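Local coordinates for type 4 fimbrial biogenesis protein PilY1 (Pseudomonas aeruginosa, PDB 3HX6) that primes type IV pilus assembly and serves twitching motility and host-cell adhesion, with calcium binding and release apparently regulating pilus retraction, at residues E106-I111 and F167-T172; Q133-G138 and L449-I454; V154-L159 and P196-A201; A223-I228 and F280-G285. The protein carries 3 engineered substitutions. One frame throughout, in Å; residues are numbered along the deposited sequence.

Contact 1. Residues E106-I111 and F167-T172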
# COMPACT_ATOMS: atom_id res chain seq x y z
N GLU A 106 -14.27 24.33 -1.17
CA GLU A 106 -15.57 24.02 -1.76
C GLU A 106 -15.44 24.01 -3.27
O GLU A 106 -15.23 25.05 -3.89
CB GLU A 106 -16.62 25.06 -1.34
CG GLU A 106 -18.03 24.74 -1.80
CD GLU A 106 -18.62 23.54 -1.10
OE1 GLU A 106 -17.97 22.47 -1.10
OE2 GLU A 106 -19.73 23.65 -0.54
N THR A 107 -15.56 22.83 -3.87
CA THR A 107 -15.43 22.68 -5.31
C THR A 107 -16.76 22.55 -6.03
O THR A 107 -17.00 23.21 -7.04
CB THR A 107 -14.58 21.44 -5.66
OG1 THR A 107 -13.32 21.51 -4.98
CG2 THR A 107 -14.35 21.37 -7.17
N PHE A 108 -17.62 21.68 -5.51
CA PHE A 108 -18.91 21.44 -6.14
C PHE A 108 -20.02 21.28 -5.11
O PHE A 108 -19.76 21.02 -3.93
CB PHE A 108 -18.80 20.19 -7.02
CG PHE A 108 -20.09 19.76 -7.66
CD1 PHE A 108 -20.92 18.85 -7.03
CD2 PHE A 108 -20.46 20.27 -8.90
CE1 PHE A 108 -22.11 18.43 -7.63
CE2 PHE A 108 -21.65 19.87 -9.51
CZ PHE A 108 -22.48 18.95 -8.87
N ALA A 109 -21.25 21.46 -5.57
CA ALA A 109 -22.41 21.33 -4.71
C ALA A 109 -23.59 20.90 -5.57
O ALA A 109 -23.86 21.51 -6.61
CB ALA A 109 -22.72 22.65 -4.02
N PHE A 110 -24.27 19.84 -5.16
CA PHE A 110 -25.41 19.37 -5.92
C PHE A 110 -26.69 19.56 -5.12
O PHE A 110 -26.70 19.40 -3.90
CB PHE A 110 -25.24 17.89 -6.31
CG PHE A 110 -26.38 17.35 -7.11
CD1 PHE A 110 -27.32 16.51 -6.52
CD2 PHE A 110 -26.54 17.70 -8.44
CE1 PHE A 110 -28.41 16.04 -7.25
CE2 PHE A 110 -27.62 17.24 -9.18
CZ PHE A 110 -28.56 16.41 -8.58
N ILE A 111 -27.77 19.91 -5.81
CA ILE A 111 -29.04 20.12 -5.15
C ILE A 111 -30.17 19.42 -5.91
O ILE A 111 -30.56 19.86 -6.99
CB ILE A 111 -29.36 21.62 -5.02
CG1 ILE A 111 -28.33 22.28 -4.10
CG2 ILE A 111 -30.78 21.82 -4.48
CD1 ILE A 111 -28.46 23.79 -4.00
N PHE A 167 -30.18 9.51 -7.05
CA PHE A 167 -29.59 10.23 -8.16
C PHE A 167 -28.17 9.73 -8.39
O PHE A 167 -27.54 9.17 -7.49
CB PHE A 167 -29.61 11.76 -7.94
CG PHE A 167 -28.80 12.23 -6.77
CD1 PHE A 167 -29.41 12.46 -5.54
CD2 PHE A 167 -27.43 12.47 -6.90
CE1 PHE A 167 -28.66 12.94 -4.45
CE2 PHE A 167 -26.68 12.94 -5.83
CZ PHE A 167 -27.30 13.17 -4.60
N ALA A 168 -27.70 9.91 -9.62
CA ALA A 168 -26.36 9.49 -9.99
C ALA A 168 -25.69 10.63 -10.73
O ALA A 168 -26.31 11.30 -11.55
CB ALA A 168 -26.44 8.25 -10.89
N LEU A 169 -24.42 10.87 -10.41
CA LEU A 169 -23.69 11.93 -11.08
C LEU A 169 -22.47 11.29 -11.75
O LEU A 169 -21.95 10.28 -11.26
CB LEU A 169 -23.21 12.98 -10.07
CG LEU A 169 -24.26 13.62 -9.16
CD1 LEU A 169 -23.58 14.56 -8.16
CD2 LEU A 169 -25.28 14.36 -9.99
N ASP A 170 -22.05 11.86 -12.87
CA ASP A 170 -20.87 11.38 -13.56
C ASP A 170 -19.79 12.27 -12.97
O ASP A 170 -19.75 13.47 -13.25
CB ASP A 170 -20.96 11.62 -15.07
CG ASP A 170 -19.75 11.07 -15.82
OD1 ASP A 170 -18.62 11.22 -15.31
OD2 ASP A 170 -19.93 10.50 -16.91
N VAL A 171 -18.93 11.69 -12.15
CA VAL A 171 -17.89 12.45 -11.48
C VAL A 171 -16.48 12.16 -12.02
O VAL A 171 -15.47 12.44 -11.37
CB VAL A 171 -18.00 12.18 -9.96
CG1 VAL A 171 -16.91 11.21 -9.49
CG2 VAL A 171 -17.97 13.48 -9.21
N THR A 172 -16.42 11.62 -13.23
CA THR A 172 -15.14 11.29 -13.87
C THR A 172 -14.25 12.53 -13.96
O THR A 172 -13.05 12.47 -13.71
CB THR A 172 -15.37 10.74 -15.28
OG1 THR A 172 -16.36 9.71 -15.24
CG2 THR A 172 -14.07 10.18 -15.84
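Phe110 of strand 108-110 packs against Phe167 and Leu169 of strand 167-170, which both lie on the same side of its ring. This is the tight part of the contact. Two ring atoms of Phe110 meet Phe167. CE1 of Phe110 stands over the centre of the Phe167 ring, 3.6 Å above its plane, and CD1 of Phe110 is 3.7 Å from Phe167 CE2. The two ring planes are inclined at 39°, so the pair is neither a parallel stack nor a T-shaped one. Their centroids are 4.7 Å apart. The CD2 methyl of Leu169 sits over one face of the Phe110 ring, 4.0 Å from the centroid and 18° off the normal, which makes a CH-pi contact. Phe110 has CG anti to the backbone N, and this extends the ring from its strand toward both partners.

The packing thins toward Phe108. There the only touch is Phe108 CE1 to Leu169 CD1 at 4.2 Å, and little of the Phe108 surface is buried by it. Phe108 and Phe110 both remain partly exposed, whereas Phe167 and Leu169 are buried.

The two strands run nearly antiparallel, at 153°, but their axes are 11.0 Å apart. They belong to two successive four-stranded antiparallel sheets of the beta-propeller domain, and the contact is face-to-face packing of those sheets. Leu97 of strand 97-99 touches Phe110, Phe167 and Leu169, and Leu179 of strand 178-184 touches both Phe110 and Leu169.

Contact 2. Residues Q133-G138 and L449-I454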
# COMPACT_ATOMS: atom_id res chain seq x y z
N GLN A 133 -27.22 12.02 13.37
CA GLN A 133 -27.28 12.91 12.22
C GLN A 133 -26.21 12.48 11.22
O GLN A 133 -26.42 12.56 10.01
CB GLN A 133 -27.03 14.36 12.65
CG GLN A 133 -27.30 15.37 11.55
CD GLN A 133 -28.72 15.28 11.01
OE1 GLN A 133 -29.69 15.38 11.77
NE2 GLN A 133 -28.86 15.10 9.70
N PHE A 134 -25.08 12.03 11.74
CA PHE A 134 -24.00 11.59 10.87
C PHE A 134 -24.50 10.44 10.00
O PHE A 134 -24.23 10.41 8.79
CB PHE A 134 -22.80 11.15 11.70
CG PHE A 134 -21.61 10.74 10.88
CD1 PHE A 134 -21.50 9.45 10.39
CD2 PHE A 134 -20.60 11.65 10.59
CE1 PHE A 134 -20.41 9.07 9.61
CE2 PHE A 134 -19.51 11.28 9.81
CZ PHE A 134 -19.41 9.99 9.32
N TYR A 135 -25.23 9.51 10.60
CA TYR A 135 -25.77 8.39 9.84
C TYR A 135 -26.81 8.87 8.84
O TYR A 135 -26.76 8.50 7.66
CB TYR A 135 -26.41 7.35 10.76
CG TYR A 135 -27.25 6.33 10.02
CD1 TYR A 135 -28.64 6.38 10.06
CD2 TYR A 135 -26.66 5.34 9.22
CE1 TYR A 135 -29.43 5.48 9.33
CE2 TYR A 135 -27.43 4.44 8.48
CZ TYR A 135 -28.82 4.52 8.55
OH TYR A 135 -29.59 3.66 7.81
N VAL A 136 -27.74 9.70 9.30
CA VAL A 136 -28.80 10.21 8.44
C VAL A 136 -28.27 10.96 7.22
O VAL A 136 -28.76 10.76 6.12
CB VAL A 136 -29.76 11.14 9.21
CG1 VAL A 136 -30.79 11.72 8.26
CG2 VAL A 136 -30.45 10.36 10.32
N ASP A 137 -27.28 11.83 7.41
CA ASP A 137 -26.71 12.57 6.28
C ASP A 137 -26.07 11.57 5.32
O ASP A 137 -26.05 11.78 4.11
CB ASP A 137 -25.66 13.58 6.76
CG ASP A 137 -26.27 14.71 7.57
OD1 ASP A 137 -27.44 15.06 7.31
OD2 ASP A 137 -25.57 15.27 8.45
N GLY A 138 -25.55 10.50 5.89
CA GLY A 138 -24.93 9.45 5.10
C GLY A 138 -23.73 9.85 4.27
O GLY A 138 -23.08 10.87 4.51
N LEU A 449 -25.67 -3.00 14.66
CA LEU A 449 -24.87 -2.89 13.45
C LEU A 449 -25.61 -2.09 12.38
O LEU A 449 -26.71 -2.49 11.97
CB LEU A 449 -24.56 -4.27 12.87
CG LEU A 449 -23.65 -4.23 11.65
CD1 LEU A 449 -22.23 -4.04 12.13
CD2 LEU A 449 -23.75 -5.51 10.83
N ILE A 450 -25.06 -0.98 11.92
CA ILE A 450 -25.71 -0.25 10.84
C ILE A 450 -24.74 0.01 9.68
O ILE A 450 -25.16 0.28 8.57
CB ILE A 450 -26.37 1.09 11.29
CG1 ILE A 450 -25.33 2.19 11.46
CG2 ILE A 450 -27.19 0.87 12.57
CD1 ILE A 450 -24.50 2.07 12.69
N GLU A 451 -23.44 -0.10 9.95
CA GLU A 451 -22.40 0.12 8.94
C GLU A 451 -21.95 -1.19 8.29
O GLU A 451 -21.93 -2.24 8.94
CB GLU A 451 -21.17 0.79 9.57
CG GLU A 451 -21.43 2.18 10.14
CD GLU A 451 -21.74 3.19 9.06
OE1 GLU A 451 -20.91 3.35 8.15
OE2 GLU A 451 -22.82 3.82 9.12
N ASP A 452 -21.57 -1.12 7.02
CA ASP A 452 -21.11 -2.31 6.31
C ASP A 452 -19.85 -2.87 6.96
O ASP A 452 -19.09 -2.16 7.62
CB ASP A 452 -20.85 -2.00 4.84
CG ASP A 452 -22.13 -1.73 4.07
OD1 ASP A 452 -23.22 -1.72 4.69
OD2 ASP A 452 -22.05 -1.53 2.84
N MET A 453 -19.62 -4.16 6.75
CA MET A 453 -18.48 -4.85 7.32
C MET A 453 -17.44 -5.16 6.26
O MET A 453 -17.68 -5.02 5.06
CB MET A 453 -18.94 -6.14 7.98
CG MET A 453 -20.12 -5.96 8.92
SD MET A 453 -20.61 -7.53 9.66
CE MET A 453 -21.86 -8.08 8.50
N ILE A 454 -16.27 -5.62 6.71
CA ILE A 454 -15.18 -5.95 5.81
C ILE A 454 -14.64 -7.34 6.11
O ILE A 454 -14.11 -7.59 7.20
CB ILE A 454 -14.01 -4.95 5.96
CG1 ILE A 454 -14.53 -3.53 5.71
CG2 ILE A 454 -12.89 -5.30 4.98
CD1 ILE A 454 -13.61 -2.44 6.28
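Tyr135 extends its ring from helix 130-137 to lie against Ile450 and Glu451, two residues of the loop before strand 454-456. One ring carbon does the touching on both counts. Tyr135 CD2 is 4.1 Å from CG1 of Ile450, which comes at the ring obliquely. The same CD2 is 4.1 Å from OE2 of Glu451, and this oxygen lies at the ring edge, near its plane. The Glu451 carboxylate is turned almost perpendicular to the ring, at 88°. Its chain bends at chi2 (-67°), and the bend brings the acid end nearer to the tyrosine than the direction of its first bond would suggest. The helix precedes strand 141-147, the first strand of a four-stranded propeller blade. The loop follows more than 300 residues later and leads to strand 454-456, at the outer end of a mixed sheet, so the contact joins parts of the chain very distant in sequence. Ile450 and Tyr135 are buried, and Glu451 is partly exposed. The contact is light, with 100 Å² buried in all. Around it, Ile465 of strand 459-466 and Tyr352 pack on Ile450, while Thr329 touches Tyr135.

Contact 3. Residues V154-L159 and P196-A201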
# COMPACT_ATOMS: atom_id res chain seq x y z
N VAL A 154 -18.62 7.21 -11.30
CA VAL A 154 -19.94 7.71 -10.96
C VAL A 154 -20.11 7.88 -9.45
O VAL A 154 -19.35 7.32 -8.67
CB VAL A 154 -21.04 6.76 -11.49
CG1 VAL A 154 -21.02 5.44 -10.72
CG2 VAL A 154 -22.40 7.42 -11.36
N LEU A 155 -21.10 8.67 -9.08
CA LEU A 155 -21.42 8.91 -7.68
C LEU A 155 -22.92 8.73 -7.55
O LEU A 155 -23.69 9.35 -8.28
CB LEU A 155 -21.01 10.34 -7.27
CG LEU A 155 -21.33 10.76 -5.83
CD1 LEU A 155 -20.45 11.93 -5.41
CD2 LEU A 155 -22.81 11.12 -5.72
N ILE A 156 -23.34 7.85 -6.65
CA ILE A 156 -24.75 7.60 -6.44
C ILE A 156 -25.14 8.17 -5.08
O ILE A 156 -24.54 7.83 -4.06
CB ILE A 156 -25.08 6.09 -6.52
CG1 ILE A 156 -24.81 5.56 -7.94
CG2 ILE A 156 -26.55 5.86 -6.22
CD1 ILE A 156 -23.37 5.49 -8.32
N GLY A 157 -26.12 9.06 -5.07
CA GLY A 157 -26.56 9.65 -3.82
C GLY A 157 -28.05 9.47 -3.63
O GLY A 157 -28.72 8.89 -4.48
N SER A 158 -28.59 9.96 -2.52
CA SER A 158 -30.02 9.83 -2.28
C SER A 158 -30.50 11.02 -1.46
O SER A 158 -29.68 11.75 -0.89
CB SER A 158 -30.34 8.54 -1.53
OG SER A 158 -30.16 8.69 -0.13
N LEU A 159 -31.81 11.22 -1.41
CA LEU A 159 -32.40 12.33 -0.67
C LEU A 159 -32.36 12.07 0.84
O LEU A 159 -32.78 12.92 1.63
CB LEU A 159 -33.84 12.55 -1.12
CG LEU A 159 -34.04 12.72 -2.63
CD1 LEU A 159 -35.48 13.14 -2.91
CD2 LEU A 159 -33.08 13.77 -3.16
N PRO A 196 -30.34 2.80 2.25
CA PRO A 196 -29.47 1.71 1.82
C PRO A 196 -28.31 2.20 0.96
O PRO A 196 -28.47 3.14 0.18
CB PRO A 196 -30.41 0.80 1.04
CG PRO A 196 -31.72 1.01 1.71
CD PRO A 196 -31.74 2.51 1.88
N LYS A 197 -27.16 1.57 1.11
CA LYS A 197 -25.99 1.92 0.31
C LYS A 197 -26.04 1.09 -0.96
O LYS A 197 -26.04 -0.14 -0.91
CB LYS A 197 -24.70 1.62 1.07
CG LYS A 197 -24.46 2.51 2.27
CD LYS A 197 -23.04 2.34 2.80
CE LYS A 197 -22.76 3.31 3.94
NZ LYS A 197 -21.30 3.44 4.21
N PRO A 198 -26.09 1.74 -2.12
CA PRO A 198 -26.14 0.97 -3.36
C PRO A 198 -24.79 0.41 -3.76
O PRO A 198 -23.74 0.86 -3.29
CB PRO A 198 -26.65 2.00 -4.37
CG PRO A 198 -26.01 3.26 -3.88
CD PRO A 198 -26.19 3.19 -2.38
N THR A 199 -24.83 -0.61 -4.61
CA THR A 199 -23.62 -1.21 -5.14
C THR A 199 -23.70 -0.95 -6.64
O THR A 199 -24.78 -1.00 -7.23
CB THR A 199 -23.56 -2.74 -4.90
OG1 THR A 199 -23.23 -3.01 -3.53
CG2 THR A 199 -22.50 -3.39 -5.80
N VAL A 200 -22.56 -0.64 -7.24
CA VAL A 200 -22.50 -0.39 -8.67
C VAL A 200 -21.78 -1.60 -9.23
O VAL A 200 -20.65 -1.88 -8.85
CB VAL A 200 -21.70 0.88 -8.98
CG1 VAL A 200 -21.57 1.04 -10.49
CG2 VAL A 200 -22.41 2.08 -8.37
N ALA A 201 -22.43 -2.32 -10.14
CA ALA A 201 -21.79 -3.51 -10.67
C ALA A 201 -22.24 -3.91 -12.05
O ALA A 201 -23.24 -3.42 -12.57
CB ALA A 201 -22.02 -4.68 -9.70
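Two neighbouring blades of the PilY1 beta-propeller meet here, each a four-stranded antiparallel sheet. Strand 150-158 supplies Val154 and Ile156 from one blade. Segment 196-201, which leads into strand 199-202, supplies Pro198 and Val200 from the next. Ile156 is the central side chain and uses both of its branches. Its CG2 methyl meets CG of the Pro198 ring at 3.5 Å, and this ring carbon also lies 4.0 Å from Ile156 CB. The other branch turns toward Val200: Ile156 CD1 touches Val200 CG2 at 3.5 Å. The split follows from the first torsion. With chi1 at -65°, CG1 stands beside the backbone N and CG2 beside the carbonyl carbon, so the branches diverge to two partners. A chi2 of 70° then turns CD1 to the valine methyl. Val154 adds a looser touch, its CG1 standing 4.3 Å from Val200 CG2. That valine methyl therefore receives both side chains of the facing strand. All the contacts are between apolar carbons, and Val154, Ile156 and Val200 are buried.

Val210 of strand 208-213 touches both Ile156 and Pro198. On the other blade, strand 141-147 packs on the second segment, through Val141 on Pro198 and Ala143 and Ala145 on Val200. Farther along the chain, Leu256 of strand 251-257 touches Thr199 and Ala201.

Contact 4. Residues A223-I228 and F280-G285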
# COMPACT_ATOMS: atom_id res chain seq x y z
N ALA A 223 -40.67 -4.48 0.28
CA ALA A 223 -39.23 -4.59 0.22
C ALA A 223 -38.91 -5.13 -1.17
O ALA A 223 -39.54 -6.09 -1.61
CB ALA A 223 -38.71 -5.54 1.29
N ALA A 224 -37.95 -4.52 -1.86
CA ALA A 224 -37.59 -4.98 -3.20
C ALA A 224 -36.18 -4.57 -3.59
O ALA A 224 -35.71 -3.51 -3.19
CB ALA A 224 -38.59 -4.45 -4.22
N LEU A 225 -35.52 -5.41 -4.37
CA LEU A 225 -34.18 -5.08 -4.84
C LEU A 225 -34.40 -4.26 -6.10
O LEU A 225 -35.17 -4.65 -6.98
CB LEU A 225 -33.38 -6.34 -5.20
CG LEU A 225 -31.93 -6.08 -5.61
CD1 LEU A 225 -31.13 -5.68 -4.37
CD2 LEU A 225 -31.31 -7.32 -6.25
N LEU A 226 -33.76 -3.10 -6.18
CA LEU A 226 -33.91 -2.26 -7.35
C LEU A 226 -32.64 -2.41 -8.18
O LEU A 226 -31.53 -2.29 -7.66
CB LEU A 226 -34.11 -0.80 -6.95
CG LEU A 226 -35.32 -0.49 -6.05
CD1 LEU A 226 -35.42 1.02 -5.82
CD2 LEU A 226 -36.59 -1.02 -6.70
N ILE A 227 -32.82 -2.69 -9.46
CA ILE A 227 -31.69 -2.82 -10.37
C ILE A 227 -31.91 -1.70 -11.37
O ILE A 227 -32.76 -1.79 -12.26
CB ILE A 227 -31.68 -4.20 -11.04
CG1 ILE A 227 -31.47 -5.27 -9.96
CG2 ILE A 227 -30.56 -4.27 -12.08
CD1 ILE A 227 -31.43 -6.70 -10.48
N ILE A 228 -31.14 -0.64 -11.19
CA ILE A 228 -31.24 0.56 -12.00
C ILE A 228 -30.12 0.63 -13.04
O ILE A 228 -28.95 0.57 -12.69
CB ILE A 228 -31.17 1.79 -11.09
CG1 ILE A 228 -32.20 1.63 -9.96
CG2 ILE A 228 -31.42 3.06 -11.89
CD1 ILE A 228 -32.05 2.64 -8.84
N PHE A 280 -30.88 -13.06 -4.09
CA PHE A 280 -31.49 -12.88 -5.39
C PHE A 280 -30.56 -13.51 -6.41
O PHE A 280 -29.35 -13.35 -6.33
CB PHE A 280 -31.64 -11.38 -5.69
CG PHE A 280 -32.45 -10.63 -4.66
CD1 PHE A 280 -33.81 -10.39 -4.87
CD2 PHE A 280 -31.86 -10.16 -3.49
CE1 PHE A 280 -34.56 -9.69 -3.92
CE2 PHE A 280 -32.60 -9.47 -2.53
CZ PHE A 280 -33.96 -9.23 -2.75
N ASP A 281 -31.13 -14.25 -7.36
CA ASP A 281 -30.35 -14.87 -8.41
C ASP A 281 -30.26 -13.85 -9.53
O ASP A 281 -31.29 -13.45 -10.08
CB ASP A 281 -31.04 -16.13 -8.94
CG ASP A 281 -31.03 -17.29 -7.95
OD1 ASP A 281 -31.67 -18.32 -8.25
OD2 ASP A 281 -30.39 -17.17 -6.89
N LEU A 282 -29.04 -13.43 -9.86
CA LEU A 282 -28.86 -12.46 -10.93
C LEU A 282 -28.25 -13.17 -12.13
O LEU A 282 -27.34 -12.65 -12.77
CB LEU A 282 -27.98 -11.29 -10.47
CG LEU A 282 -28.47 -10.53 -9.23
CD1 LEU A 282 -27.57 -9.31 -8.97
CD2 LEU A 282 -29.93 -10.09 -9.42
N ILE A 283 -28.76 -14.37 -12.40
CA ILE A 283 -28.31 -15.19 -13.54
C ILE A 283 -29.56 -15.75 -14.23
O ILE A 283 -30.65 -15.73 -13.66
CB ILE A 283 -27.42 -16.37 -13.09
CG1 ILE A 283 -28.14 -17.19 -12.02
CG2 ILE A 283 -26.08 -15.86 -12.59
CD1 ILE A 283 -27.42 -18.46 -11.63
N ALA A 284 -29.39 -16.25 -15.45
CA ALA A 284 -30.51 -16.79 -16.21
C ALA A 284 -31.18 -18.01 -15.58
O ALA A 284 -30.59 -18.69 -14.74
CB ALA A 284 -30.05 -17.14 -17.62
N GLY A 285 -32.42 -18.27 -15.98
CA GLY A 285 -33.17 -19.41 -15.47
C GLY A 285 -32.42 -20.70 -15.72
O GLY A 285 -32.10 -21.43 -14.78
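Leu225 of strand 223-229 rests on the broad side of the Phe280 ring. The bump over the ring is the leucine CB, helped by the CD2 methyl. CB stands 3.7 Å above the ring plane, offset toward the rim, and 3.9 Å from the centroid. The line from CB to the centroid is 16° off the ring normal, which is the geometry of a CH-pi contact. The nearest ring carbons, CE1 and CZ of Phe280, are each 3.8 Å from this CB. Farther out on the same side chain, CD2 of Leu225 lies against the root of the ring, 3.8 Å from Phe280 CG. With CG anti to the backbone N (chi1 -176°), CG and CD2 are carried out from the strand. CD2 thereby reaches the base of the ring while CB covers its outer part.

A second fit lies one step along. CD2 of Leu282 sits at the mouth of the shallow dip between the ends of Ile227 and Leu225. It touches Ile227 CD1 at 3.9 Å and, more loosely, Leu225 CD2 at 4.4 Å. Ile227 and Leu282 run past each other in opposite directions.

The strands belong to adjacent blades of the propeller. Leu251 of strand 251-257 packs on both Leu225 and Phe280, and Ala268 of strand 267-272 on Leu225 and Leu282. The bound calcium ion is about 9 Å from the Leu282 side chain. The four touching residues are all buried, and the groups that meet contain no polar atom. Cohesion across the segments therefore rests on shape fit and dispersion, with one CH-pi contact.

Overall arrangement
Contacts 1, 3 and 4 each join strands of successive four-stranded sheets of the propeller, and they follow one another round it. Contacts 1 and 3 share a sheet: strands 165-170 and 150-158 are neighbours, with probable hydrogen bonds from Leu169 N to Leu155 O (2.7 Å) and from Gly157 N to Phe167 O (2.8 Å). Contacts 3 and 4 also reach a common sheet, with centres about 16 Å apart. Contact 2 meets contact 3 in a long, weak ion pair, Glu451 OE1 to Lys197 NZ at 4.0 Å. The calcium ion, bound by Asp258, Asn260, Asp262, Val264 and Asp266, is about 9 Å from the side chain of Leu282 in contact 4. Contacts 1 to 3 lie away from it.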